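Probable fatty acyl-CoA transferase Rv3272 (Mycobacterium tuberculosis, PDB 5YX6) is a family III CoA transferase that binds fatty acyl-CoAs of varying chain length, palmitoyl-CoA most tightly, and alters the mycobacterial cell wall lipid profile. Local coordinates at the interface of chains A and B. Coordinates in Å, arbitrary orientation; residue numbers count along the deposited sequence, not the author numbering. Chains: chain A/B, Uncharacterized protein Rv3272.

The interface of chains A and B. Residues chain A 213-214, 216-217; chain B 170-172, 335.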
# COMPACT_ATOMS: atom_id res chain seq x y z
N LEU A 213 3.93 6.35 -0.12
CA LEU A 213 4.43 5.31 0.79
C LEU A 213 5.73 5.71 1.50
O LEU A 213 6.01 5.21 2.58
CB LEU A 213 4.63 3.99 0.03
CG LEU A 213 3.34 3.36 -0.51
CD1 LEU A 213 3.66 2.12 -1.34
CD2 LEU A 213 2.36 3.01 0.62
N GLN A 214 6.49 6.62 0.90
CA GLN A 214 7.77 7.07 1.45
C GLN A 214 7.70 8.49 2.01
O GLN A 214 8.72 9.15 2.17
CB GLN A 214 8.85 7.04 0.37
CG GLN A 214 8.91 5.82 -0.50
CD GLN A 214 9.79 6.06 -1.71
OE1 GLN A 214 11.01 5.87 -1.66
NE2 GLN A 214 9.18 6.49 -2.81
N ASN A 216 7.26 10.23 4.79
CA ASN A 216 8.02 10.73 5.94
C ASN A 216 9.48 10.96 5.61
O ASN A 216 10.03 12.01 5.93
CB ASN A 216 7.91 9.78 7.12
N GLN A 217 10.11 9.98 4.97
CA GLN A 217 11.50 10.13 4.53
C GLN A 217 11.67 11.17 3.45
O GLN A 217 12.68 11.87 3.42
CB GLN A 217 12.05 8.79 4.04
CG GLN A 217 12.48 7.87 5.18
CD GLN A 217 11.33 7.39 6.02
OE1 GLN A 217 10.23 7.17 5.51
NE2 GLN A 217 11.57 7.23 7.32
N PRO B 170 13.62 0.76 4.89
CA PRO B 170 13.73 1.99 5.69
C PRO B 170 12.62 3.01 5.48
O PRO B 170 12.82 4.17 5.83
CB PRO B 170 15.06 2.58 5.21
CG PRO B 170 15.15 2.16 3.80
CD PRO B 170 14.44 0.83 3.67
N PHE B 171 11.47 2.62 4.92
CA PHE B 171 10.31 3.52 4.97
C PHE B 171 9.10 2.72 5.43
O PHE B 171 9.11 1.49 5.42
CB PHE B 171 10.05 4.21 3.63
CG PHE B 171 9.86 3.27 2.48
CD1 PHE B 171 8.60 2.79 2.16
CD2 PHE B 171 10.94 2.87 1.71
CE1 PHE B 171 8.42 1.93 1.10
CE2 PHE B 171 10.77 2.01 0.64
CZ PHE B 171 9.50 1.53 0.33
N GLN B 172 8.06 3.42 5.86
CA GLN B 172 6.98 2.77 6.57
C GLN B 172 5.90 2.35 5.60
O GLN B 172 4.81 2.92 5.60
CB GLN B 172 6.41 3.69 7.66
CG GLN B 172 7.30 3.86 8.89
CD GLN B 172 8.63 4.53 8.59
OE1 GLN B 172 8.68 5.72 8.27
NE2 GLN B 172 9.72 3.76 8.68
N TRP B 335 16.09 9.70 -2.28
CA TRP B 335 15.04 10.62 -1.81
C TRP B 335 15.42 12.07 -2.06
O TRP B 335 14.58 12.86 -2.52
CB TRP B 335 14.76 10.41 -0.32
CG TRP B 335 14.18 9.07 0.00
CD1 TRP B 335 13.27 8.37 -0.74
CD2 TRP B 335 14.48 8.26 1.14
NE1 TRP B 335 12.98 7.18 -0.13
CE2 TRP B 335 13.71 7.08 1.02
CE3 TRP B 335 15.31 8.42 2.25
CZ2 TRP B 335 13.76 6.07 1.98
CZ3 TRP B 335 15.36 7.41 3.19
CH2 TRP B 335 14.59 6.25 3.05
O HOH W 1 7.36 5.98 5.11
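Where helix 206-213 of chain A gives way to helix 215-222, the junction residue A:Gln214 and the first turn of the second helix meet the loop B:Pro170-B:Gln172 and the start of helix 335-338 in chain B. This is a patch of the two-fold homodimer interface of a family III CoA transferase, and its twin recurs with the chains exchanged. A:Gln214 spans two aromatic residues. Its CG lies over the centre of one face of the B:Phe171 ring, 4.0 Å from the centroid, a CH-pi contact. Beyond CG the chain runs extended (chi2 166°), carrying the amide past the phenyl ring to B:Trp335. There the indole NE1 donates to the amide oxygen OE1 over 2.8 Å. OE1 sits almost in the indole plane, at the ring edge, whereas NE1 approaches from above the carbonyl plane, 44° out of it, so the bond misses the oxygen's lone-pair directions. The amide is steeply turned against the indole.

A:Gln217 covers a face of the same indole. Its CB stands over the middle of the six-membered ring of B:Trp335, 3.5 Å from the centroid, on the benzo side of the indole, and CG follows over the outer end, 3.4 Å from CH2. The tryptophan is thus held at its N-H edge by one glutamine and on a face by the other. A bend at chi2 (67°) swings the A:Gln217 amide from the indole toward the B:Pro170-B:Gln172 loop. NE2 makes a weak hydrogen bond, 3.4 Å long, to OE1 of B:Gln172, the two side chains crossing at about a right angle. The A:Gln217 OE1 packs near CB of B:Phe171 and hydrogen-bonds water 1 at 3.1 Å. That water also bonds the carbonyl O of A:Leu213, and the backbone N of B:Gln172 lies 2.8 Å from the oxygen of water 1, tying the helix end to the opposing loop. The patch centre lies about 15 Å from A:Asp175, the probable nucleophile.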